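Local coordinates for protein hydrolase, isochorismatase family (Pseudomonas putida KT2440, PDB 4H17) that probably hydrolyses a small-molecule substrate, as a Rossmann-like hydrolase of the isochorismatase family, at residues A31-L36 with F88-E93; D46-N51 with A157-D162; I66-H71 with E98-K103. All blocks are in the same frame, centred on the assembly; numbering follows the deposited sequence.

Contact 1: A31-L36 with F88-E93; sequences AQKEYL and FIPGLE. With SO4 (sulfate ion), chain C.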
loop_
_atom_site.group_PDB
_atom_site.type_symbol
_atom_site.label_atom_id
_atom_site.label_comp_id
_atom_site.label_asym_id
_atom_site.label_seq_id
_atom_site.Cartn_x
_atom_site.Cartn_y
_atom_site.Cartn_z
ATOM N N ALA A 31 10.048 13.320 -8.092
ATOM C CA ALA A 31 9.802 14.772 -8.173
ATOM C C ALA A 31 10.026 15.233 -9.621
ATOM O O ALA A 31 11.002 15.918 -9.970
ATOM C CB ALA A 31 10.660 15.505 -7.158
ATOM N N GLN A 32 9.081 14.832 -10.470
ATOM C CA GLN A 32 9.197 14.982 -11.921
ATOM C C GLN A 32 8.085 15.821 -12.543
ATOM O O GLN A 32 6.996 15.938 -12.005
ATOM C CB GLN A 32 9.222 13.634 -12.592
ATOM C CG GLN A 32 10.386 12.774 -12.159
ATOM C CD GLN A 32 10.317 11.421 -12.776
ATOM O OE1 GLN A 32 9.841 10.441 -12.156
ATOM N NE2 GLN A 32 10.832 11.321 -14.020
ATOM N N LYS A 33 8.386 16.375 -13.721
ATOM C CA LYS A 33 7.488 17.349 -14.362
ATOM C C LYS A 33 6.139 16.749 -14.876
ATOM O O LYS A 33 5.139 17.484 -15.029
ATOM C CB LYS A 33 8.207 18.097 -15.489
ATOM C CG LYS A 33 9.373 18.950 -15.084
ATOM C CD LYS A 33 9.896 19.771 -16.264
ATOM C CE LYS A 33 10.968 20.738 -15.860
ATOM N NZ LYS A 33 11.526 21.378 -17.075
ATOM N N GLU A 34 6.090 15.429 -15.084
ATOM C CA GLU A 34 4.869 14.715 -15.425
ATOM C C GLU A 34 3.712 15.151 -14.534
ATOM O O GLU A 34 2.595 15.318 -15.018
ATOM C CB GLU A 34 5.096 13.210 -15.277
ATOM C CG GLU A 34 3.873 12.364 -15.587
ATOM C CD GLU A 34 3.480 12.318 -17.054
ATOM O OE1 GLU A 34 4.347 12.044 -17.913
ATOM O OE2 GLU A 34 2.302 12.542 -17.386
ATOM N N TYR A 35 4.008 15.430 -13.267
ATOM C CA TYR A 35 2.977 15.695 -12.287
ATOM C C TYR A 35 2.488 17.139 -12.265
ATOM O O TYR A 35 1.665 17.489 -11.377
ATOM C CB TYR A 35 3.466 15.293 -10.906
ATOM C CG TYR A 35 3.776 13.835 -10.722
ATOM C CD1 TYR A 35 2.794 12.860 -10.943
ATOM C CD2 TYR A 35 5.054 13.408 -10.325
ATOM C CE1 TYR A 35 3.082 11.523 -10.742
ATOM C CE2 TYR A 35 5.331 12.065 -10.144
ATOM C CZ TYR A 35 4.357 11.139 -10.349
ATOM O OH TYR A 35 4.815 9.852 -10.078
ATOM N N LEU A 36 3.058 18.005 -13.123
ATOM C CA LEU A 36 2.702 19.439 -13.078
ATOM C C LEU A 36 1.614 19.813 -14.103
ATOM O O LEU A 36 1.083 20.936 -14.090
ATOM C CB LEU A 36 3.958 20.274 -13.297
ATOM C CG LEU A 36 5.146 20.178 -12.336
ATOM C CD1 LEU A 36 6.341 21.059 -12.704
ATOM C CD2 LEU A 36 4.718 20.453 -10.913
ATOM N N PHE A 88 13.438 16.450 -13.734
ATOM C CA PHE A 88 13.157 16.939 -12.406
ATOM C C PHE A 88 12.347 18.217 -12.397
ATOM O O PHE A 88 12.569 19.149 -13.223
ATOM C CB PHE A 88 14.453 17.148 -11.610
ATOM C CG PHE A 88 15.139 15.885 -11.250
ATOM C CD1 PHE A 88 14.626 15.111 -10.210
ATOM C CD2 PHE A 88 16.283 15.471 -11.922
ATOM C CE1 PHE A 88 15.242 13.932 -9.861
ATOM C CE2 PHE A 88 16.917 14.290 -11.563
ATOM C CZ PHE A 88 16.381 13.541 -10.536
ATOM N N ILE A 89 11.447 18.320 -11.428
ATOM C CA ILE A 89 10.752 19.568 -11.147
ATOM C C ILE A 89 11.750 20.688 -10.786
ATOM O O ILE A 89 12.659 20.505 -10.020
ATOM C CB ILE A 89 9.785 19.379 -9.957
ATOM C CG1 ILE A 89 8.655 18.454 -10.375
ATOM C CG2 ILE A 89 9.256 20.714 -9.400
ATOM C CD1 ILE A 89 7.803 17.978 -9.218
ATOM N N PRO A 90 11.600 21.862 -11.396
ATOM C CA PRO A 90 12.566 22.922 -11.109
ATOM C C PRO A 90 12.772 23.190 -9.620
ATOM O O PRO A 90 11.779 23.298 -8.842
ATOM C CB PRO A 90 11.972 24.132 -11.831
ATOM C CG PRO A 90 11.162 23.513 -12.934
ATOM C CD PRO A 90 10.555 22.294 -12.329
ATOM N N GLY A 91 14.045 23.212 -9.237
ATOM C CA GLY A 91 14.467 23.409 -7.876
ATOM C C GLY A 91 14.712 22.123 -7.106
ATOM O O GLY A 91 15.305 22.162 -6.020
ATOM N N LEU A 92 14.252 20.997 -7.656
ATOM C CA LEU A 92 14.364 19.728 -6.981
ATOM C C LEU A 92 15.391 18.824 -7.659
ATOM O O LEU A 92 15.383 17.594 -7.460
ATOM C CB LEU A 92 12.988 19.051 -6.862
ATOM C CG LEU A 92 11.881 19.859 -6.179
ATOM C CD1 LEU A 92 10.642 19.004 -5.969
ATOM C CD2 LEU A 92 12.368 20.442 -4.860
ATOM N N GLU A 93 16.256 19.428 -8.476
ATOM C CA GLU A 93 17.332 18.703 -9.129
ATOM C C GLU A 93 18.382 18.186 -8.117
ATOM O O GLU A 93 18.710 18.879 -7.147
ATOM C CB GLU A 93 18.050 19.566 -10.172
ATOM C CG GLU A 93 17.129 20.251 -11.181
ATOM C CD GLU A 93 16.563 21.591 -10.741
ATOM O OE1 GLU A 93 16.757 22.016 -9.582
ATOM O OE2 GLU A 93 15.908 22.229 -11.598
HETATM S S SO4 C . 3.293 6.884 -9.159
HETATM O O1 SO4 C . 4.712 6.527 -9.370
HETATM O O2 SO4 C . 3.003 7.069 -7.760
HETATM O O3 SO4 C . 2.478 5.740 -9.635
HETATM O O4 SO4 C . 2.870 8.032 -9.982
#
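Beside a sulfate site, to which Tyr35 lends its hydroxyl, segment 31-36 packs against segment 88-93, Gln32 bridging Phe88 with their CA atoms 4.4 Å apart. The bridge is a single one: Ile89 N donates to Ala31 O over 2.8 Å, nearly straight at 173°, with the donor tilted 32° from the carbonyl plane. The same oxygen also takes a CA-H contact from Phe88. Ile89 then closes over the neighbouring peptide. With CG1 anti to its own carbonyl carbon (chi1 -68°), it lays CG1 3.4 Å from Gln32 O, while CD1 leans on that oxygen too. Beside it, Ala31 CB meets Leu92 CD1 at 3.7 Å.

In the Rossmann-like fold of this family, both pieces are loops beyond the ends of parallel strands, the first after strand 24-29 and the second between strands 66-71 and 99-103. Helix 45-61 lies against Ile89 and Leu92. A type II turn from Ile89 to Leu92 reverses the second loop, with Gly91 at the position of positive phi. There Gly91 N reaches Glu93 OE2 at 3.2 Å, meeting it from above the carboxylate plane.

Lys33, extended beyond CG, runs past Phe88 O. Its CE passes 3.5 Å from that oxygen and touches Pro90 CD, the lysine and proline side chains crossing at about a right angle, and NZ goes on to Gln87 OE1. Leu36 CD1 touches Ile89 CG1, the two side chains crossing obliquely. On the sulfate side, Tyr35 OH donates to O4 of the sulfate of chain C over 2.7 Å, an oxygen lying in the plane of the phenol ring at its edge. Ser135, Ser136 and the backbone N of Met132 bind that sulfate as well.

Contact 2: D46-N51 with A157-D162; sequences DEAVAN and ASATRD. With EDO (1,2-ethanediol), chain H.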
loop_
_atom_site.group_PDB
_atom_site.type_symbol
_atom_site.label_atom_id
_atom_site.label_comp_id
_atom_site.label_asym_id
_atom_site.label_seq_id
_atom_site.Cartn_x
_atom_site.Cartn_y
_atom_site.Cartn_z
ATOM N N ASP A 46 2.133 23.237 -5.531
ATOM C CA ASP A 46 2.961 24.399 -5.168
ATOM C C ASP A 46 3.586 24.218 -3.783
ATOM O O ASP A 46 4.811 24.432 -3.588
ATOM C CB ASP A 46 2.106 25.674 -5.171
ATOM C CG ASP A 46 1.802 26.164 -6.553
ATOM O OD1 ASP A 46 2.267 25.552 -7.532
ATOM O OD2 ASP A 46 1.075 27.172 -6.667
ATOM N N GLU A 47 2.738 23.868 -2.806
ATOM C CA GLU A 47 3.227 23.758 -1.450
ATOM C C GLU A 47 3.994 22.495 -1.190
ATOM O O GLU A 47 4.962 22.524 -0.463
ATOM C CB GLU A 47 2.136 23.919 -0.399
ATOM C CG GLU A 47 2.697 24.204 1.002
ATOM C CD GLU A 47 3.576 25.470 1.098
ATOM O OE1 GLU A 47 3.520 26.341 0.195
ATOM O OE2 GLU A 47 4.340 25.602 2.088
ATOM N N ALA A 48 3.590 21.380 -1.812
ATOM C CA ALA A 48 4.379 20.155 -1.671
ATOM C C ALA A 48 5.787 20.316 -2.218
ATOM O O ALA A 48 6.761 19.922 -1.542
ATOM C CB ALA A 48 3.714 18.982 -2.339
ATOM N N VAL A 49 5.929 20.928 -3.386
ATOM C CA VAL A 49 7.248 21.183 -3.964
ATOM C C VAL A 49 8.060 22.151 -3.107
ATOM O O VAL A 49 9.226 21.922 -2.875
ATOM C CB VAL A 49 7.147 21.711 -5.414
ATOM C CG1 VAL A 49 8.484 22.197 -5.965
ATOM C CG2 VAL A 49 6.577 20.644 -6.320
ATOM N N ALA A 50 7.420 23.204 -2.598
ATOM C CA ALA A 50 8.129 24.127 -1.718
ATOM C C ALA A 50 8.652 23.373 -0.483
ATOM O O ALA A 50 9.759 23.640 -0.009
ATOM C CB ALA A 50 7.216 25.279 -1.316
ATOM N N ASN A 51 7.879 22.406 0.022
ATOM C CA ASN A 51 8.324 21.624 1.189
ATOM C C ASN A 51 9.439 20.630 0.883
ATOM O O ASN A 51 10.352 20.487 1.679
ATOM C CB ASN A 51 7.159 20.988 1.927
ATOM C CG ASN A 51 6.410 21.980 2.787
ATOM O OD1 ASN A 51 7.002 22.883 3.400
ATOM N ND2 ASN A 51 5.100 21.815 2.879
ATOM N N ALA A 157 4.780 17.263 2.055
ATOM C CA ALA A 157 5.818 17.210 1.012
ATOM C C ALA A 157 5.513 16.035 0.075
ATOM O O ALA A 157 6.419 15.430 -0.532
ATOM C CB ALA A 157 7.174 17.061 1.626
ATOM N N SER A 158 4.239 15.712 -0.018
ATOM C CA SER A 158 3.751 14.597 -0.843
ATOM C C SER A 158 2.381 15.008 -1.358
ATOM O O SER A 158 1.703 15.881 -0.767
ATOM C CB SER A 158 3.737 13.310 -0.020
ATOM O OG SER A 158 3.189 12.194 -0.767
ATOM N N ALA A 159 1.940 14.407 -2.457
ATOM C CA ALA A 159 0.685 14.749 -3.049
ATOM C C ALA A 159 0.138 13.641 -3.885
ATOM O O ALA A 159 0.846 12.696 -4.258
ATOM C CB ALA A 159 0.816 16.016 -3.894
ATOM N N THR A 160 -1.118 13.796 -4.236
ATOM C CA THR A 160 -1.783 12.898 -5.140
ATOM C C THR A 160 -2.789 13.674 -6.015
ATOM O O THR A 160 -2.710 14.925 -6.153
ATOM C CB THR A 160 -2.395 11.727 -4.363
ATOM O OG1 THR A 160 -2.942 10.772 -5.281
ATOM C CG2 THR A 160 -3.452 12.197 -3.425
ATOM N N ARG A 161 -3.635 12.918 -6.698
ATOM C CA ARG A 161 -4.663 13.507 -7.566
ATOM C C ARG A 161 -6.067 12.955 -7.262
ATOM O O ARG A 161 -6.238 11.993 -6.499
ATOM C CB ARG A 161 -4.277 13.303 -9.008
ATOM C CG ARG A 161 -4.462 11.864 -9.514
ATOM C CD ARG A 161 -3.918 11.653 -10.925
ATOM N NE ARG A 161 -4.571 10.532 -11.631
ATOM C CZ ARG A 161 -4.381 9.238 -11.374
ATOM N NH1 ARG A 161 -3.521 8.838 -10.434
ATOM N NH2 ARG A 161 -5.067 8.351 -12.083
ATOM N N ASP A 162 -7.087 13.617 -7.818
ATOM C CA ASP A 162 -8.433 13.104 -7.783
ATOM C C ASP A 162 -8.464 11.714 -8.379
ATOM O O ASP A 162 -7.942 11.493 -9.481
ATOM C CB ASP A 162 -9.402 13.974 -8.597
ATOM C CG ASP A 162 -9.668 15.361 -8.005
ATOM O OD1 ASP A 162 -9.165 15.719 -6.951
ATOM O OD2 ASP A 162 -10.434 16.104 -8.652
HETATM C C1 EDO H . -3.781 17.147 -1.393
HETATM O O1 EDO H . -3.964 18.292 -2.245
HETATM C C2 EDO H . -2.457 16.499 -1.790
HETATM O O2 EDO H . -2.464 16.020 -3.137
#
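Ala48, on helix 45-61, comes down beside Ala157, where the chain of strand 150-159 turns a corner, and their CA atoms stand 4.2 Å apart. This is helix-on-sheet packing in the Rossmann-like fold. The helix is the connection of the beta-alpha-beta crossover from strand 24-29 to the neighbouring parallel strand 66-71. Here its first turns reach across the sheet to the C-terminal part of strand 150-159, two places over from 24-29. Small residues make the close approach possible: Ala48 O lies 3.8 Å from Ala157 CA, and the contact is buried throughout.

The Ala48 methyl points at the strand and lies against the backbone of Ser158, with CB 4.0 Å from Ser158 O and about as far from Ser158 N. Further along the strand the same methyl meets that of Ala159, CB to CB at 4.4 Å. Phe131 of strand 125-131 touches both methyls and helps to close this patch.

One turn further on, Asn51 packs its CB against Ala157 CB at 3.9 Å. Its CG is anti to the carbonyl carbon (chi1 -77°), and the amide beyond it is held by two partners: ND2 donates to Asp156 O, and OD1 accepts from Arg54 NH1 of its own helix. The ND2 bond ties the helix to the backbone just before Ala157.

Beyond Ala159, the second segment runs away from the helix toward the dimer interface, where Arg161 NH2 forms a salt bridge with Asp185 of the second subunit. Beside Ala159 and Thr160 lies a 1,2-ethanediol, probably from the crystallisation liquor, which also bonds Ser43 O. Its O2 rests 3.4 Å from Ala159 CB and accepts from Thr160 N over 2.8 Å in an almost straight bond, 176° at the hydrogen.

Contact 3: I66-H71 with E98-K103; sequences IIHVRH and EIVIEK. With SO4 (sulfate ion), chain E; SO4 (sulfate ion), chain C.
Glu98 OE1 accepts two N-H groups, His68 NE2 from across the contact and Leu95 N from the preceding loop. The histidine bond is 2.8 Å long and 160° at the hydrogen. OE1 lies close to the imidazole plane, whereas the nitrogen approaches from above the carboxylate plane. The other oxygen, OE2, pairs with Arg60, so the extended glutamate is held at both branches, and it lies alongside Ile66, whose CD1 touches OE2.

This bond links the residue just before strand 99-103, outermost in the Rossmann-like sheet, to His68 of the neighbouring parallel strand 66-71; the strands are in register from Ile67-Ile99 to His71-Lys103. His68 N to Ile99 O, 2.8 Å, is nearly linear. On the face toward helix 114-121, Ile67 CG1 packs on Ile99 CB.

At the other end Lys103 crosses Val69 at about a right angle. Its CG stands between the backbone N and the carbonyl carbon (chi1 71°), and CD presses tightly on Val69 CG1 at 3.4 Å. NZ, bound to Met105 O and Ser136 OG and weakly paired with Asp30, may be the family's active-site lysine. It lies 4.0 Å above the His71 ring plane, toward the rim. That ring bridges two sulfates: ND1 donates to O4 of the chain E ion at 2.8 Å, and NE2 to O1 of the chain C ion at 2.7 Å.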
loop_
_atom_site.group_PDB
_atom_site.type_symbol
_atom_site.label_atom_id
_atom_site.label_comp_id
_atom_site.label_asym_id
_atom_site.label_seq_id
_atom_site.Cartn_x
_atom_site.Cartn_y
_atom_site.Cartn_z
ATOM N N ILE A 66 21.127 11.798 0.603
ATOM C CA ILE A 66 19.928 12.142 -0.105
ATOM C C ILE A 66 19.797 11.250 -1.330
ATOM O O ILE A 66 20.735 11.138 -2.140
ATOM C CB ILE A 66 19.958 13.614 -0.584
ATOM C CG1 ILE A 66 20.122 14.566 0.614
ATOM C CG2 ILE A 66 18.744 13.945 -1.442
ATOM C CD1 ILE A 66 20.531 15.980 0.238
ATOM N N ILE A 67 18.634 10.639 -1.448
ATOM C CA ILE A 67 18.321 9.693 -2.553
ATOM C C ILE A 67 17.137 10.209 -3.351
ATOM O O ILE A 67 16.061 10.490 -2.799
ATOM C CB ILE A 67 17.963 8.324 -2.021
ATOM C CG1 ILE A 67 19.145 7.732 -1.263
ATOM C CG2 ILE A 67 17.460 7.467 -3.171
ATOM C CD1 ILE A 67 18.836 6.476 -0.460
ATOM N N HIS A 68 17.354 10.443 -4.634
ATOM C CA HIS A 68 16.310 10.840 -5.559
ATOM C C HIS A 68 15.895 9.627 -6.405
ATOM O O HIS A 68 16.742 8.965 -7.035
ATOM C CB HIS A 68 16.814 11.921 -6.517
ATOM C CG HIS A 68 17.457 13.097 -5.856
ATOM N ND1 HIS A 68 16.789 14.288 -5.675
ATOM C CD2 HIS A 68 18.699 13.285 -5.365
ATOM C CE1 HIS A 68 17.593 15.152 -5.077
ATOM N NE2 HIS A 68 18.764 14.574 -4.893
ATOM N N VAL A 69 14.605 9.373 -6.441
ATOM C CA VAL A 69 14.024 8.314 -7.247
ATOM C C VAL A 69 13.231 8.926 -8.408
ATOM O O VAL A 69 12.478 9.864 -8.172
ATOM C CB VAL A 69 13.109 7.439 -6.358
ATOM C CG1 VAL A 69 12.422 6.388 -7.179
ATOM C CG2 VAL A 69 13.881 6.809 -5.194
ATOM N N ARG A 70 13.341 8.370 -9.617
ATOM C CA ARG A 70 12.497 8.734 -10.731
ATOM C C ARG A 70 12.016 7.505 -11.468
ATOM O O ARG A 70 12.653 6.442 -11.424
ATOM C CB ARG A 70 13.271 9.575 -11.768
ATOM C CG ARG A 70 13.544 11.000 -11.359
ATOM C CD ARG A 70 14.034 11.811 -12.548
ATOM N NE ARG A 70 15.390 11.422 -12.990
ATOM C CZ ARG A 70 16.120 12.129 -13.878
ATOM N NH1 ARG A 70 15.628 13.186 -14.490
ATOM N NH2 ARG A 70 17.356 11.735 -14.175
ATOM N N HIS A 71 10.925 7.684 -12.198
ATOM C CA HIS A 71 10.450 6.688 -13.140
ATOM C C HIS A 71 11.446 6.475 -14.261
ATOM O O HIS A 71 12.042 7.443 -14.783
ATOM C CB HIS A 71 9.153 7.112 -13.772
ATOM C CG HIS A 71 7.964 7.006 -12.888
ATOM N ND1 HIS A 71 6.805 6.370 -13.265
ATOM C CD2 HIS A 71 7.746 7.490 -11.653
ATOM C CE1 HIS A 71 5.937 6.424 -12.277
ATOM N NE2 HIS A 71 6.466 7.144 -11.305
ATOM N N GLU A 98 24.872 13.239 -4.490
ATOM C CA GLU A 98 23.575 12.704 -4.161
ATOM C C GLU A 98 23.256 11.508 -5.012
ATOM O O GLU A 98 23.731 11.376 -6.116
ATOM C CB GLU A 98 22.527 13.779 -4.257
ATOM C CG GLU A 98 22.833 14.923 -3.294
ATOM C CD GLU A 98 21.902 16.106 -3.388
ATOM O OE1 GLU A 98 20.985 16.116 -4.253
ATOM O OE2 GLU A 98 22.124 17.049 -2.599
ATOM N N ILE A 99 22.511 10.595 -4.434
ATOM C CA ILE A 99 22.173 9.330 -5.104
ATOM C C ILE A 99 20.918 9.517 -5.970
ATOM O O ILE A 99 19.950 10.159 -5.555
ATOM C CB ILE A 99 21.947 8.265 -4.039
ATOM C CG1 ILE A 99 23.256 7.999 -3.320
ATOM C CG2 ILE A 99 21.286 7.038 -4.589
ATOM C CD1 ILE A 99 23.076 7.479 -1.940
ATOM N N VAL A 100 20.925 8.926 -7.173
ATOM C CA VAL A 100 19.797 9.049 -8.099
ATOM C C VAL A 100 19.517 7.701 -8.728
ATOM O O VAL A 100 20.413 7.094 -9.311
ATOM C CB VAL A 100 20.056 10.105 -9.210
ATOM C CG1 VAL A 100 18.798 10.354 -10.032
ATOM C CG2 VAL A 100 20.486 11.438 -8.644
ATOM N N ILE A 101 18.292 7.238 -8.580
ATOM C CA ILE A 101 17.891 6.003 -9.200
ATOM C C ILE A 101 16.671 6.120 -10.070
ATOM O O ILE A 101 15.813 7.033 -9.924
ATOM C CB ILE A 101 17.678 4.907 -8.150
ATOM C CG1 ILE A 101 16.598 5.310 -7.143
ATOM C CG2 ILE A 101 19.003 4.580 -7.435
ATOM C CD1 ILE A 101 16.201 4.170 -6.246
ATOM N N GLU A 102 16.630 5.172 -10.999
ATOM C CA GLU A 102 15.499 5.011 -11.910
ATOM C C GLU A 102 14.833 3.694 -11.649
ATOM O O GLU A 102 15.505 2.653 -11.508
ATOM C CB GLU A 102 15.933 4.975 -13.375
ATOM C CG GLU A 102 17.014 5.924 -13.787
ATOM C CD GLU A 102 17.063 6.075 -15.303
ATOM O OE1 GLU A 102 16.198 6.769 -15.871
ATOM O OE2 GLU A 102 17.954 5.459 -15.918
ATOM N N LYS A 103 13.514 3.731 -11.561
ATOM C CA LYS A 103 12.744 2.543 -11.195
ATOM C C LYS A 103 11.590 2.238 -12.174
ATOM O O LYS A 103 11.001 3.172 -12.795
ATOM C CB LYS A 103 12.194 2.729 -9.783
ATOM C CG LYS A 103 11.080 3.758 -9.713
ATOM C CD LYS A 103 10.460 3.836 -8.327
ATOM C CE LYS A 103 9.222 4.698 -8.346
ATOM N NZ LYS A 103 8.073 4.163 -9.097
HETATM S S SO4 E . 7.130 4.031 -15.787
HETATM O O1 SO4 E . 6.099 3.444 -14.853
HETATM O O2 SO4 E . 6.817 3.464 -17.139
HETATM O O3 SO4 E . 8.467 3.876 -15.322
HETATM O O4 SO4 E . 6.738 5.460 -15.890
HETATM S S SO4 C . 3.293 6.884 -9.159
HETATM O O1 SO4 C . 4.712 6.527 -9.370
HETATM O O2 SO4 C . 3.003 7.069 -7.760
HETATM O O3 SO4 C . 2.478 5.740 -9.635
HETATM O O4 SO4 C . 2.870 8.032 -9.982
HETATM O O HOH W 1 16.611 9.078 -12.332
#

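How the contacts relate
Contacts 1 and 3 meet at the sulfate of chain C, which takes bonds from Tyr35 in the first and His71 in the third. This pocket, at the C-terminal ends of the parallel strands, is probably the active site. The two are also joined beside it, where Gln32 OE1 is 3.0 Å from His71 N, probably a hydrogen bond. Contact 2 adjoins contact 1 through Val49, whose CG1 meets Ile89 CG2 at 3.8 Å and Leu92 CD1 at 3.9 Å. Contacts 2 and 3 do not touch, with centres about 18 Å apart, but both reach the same sheet, and helix 45-61 is followed in the chain by strand 66-71.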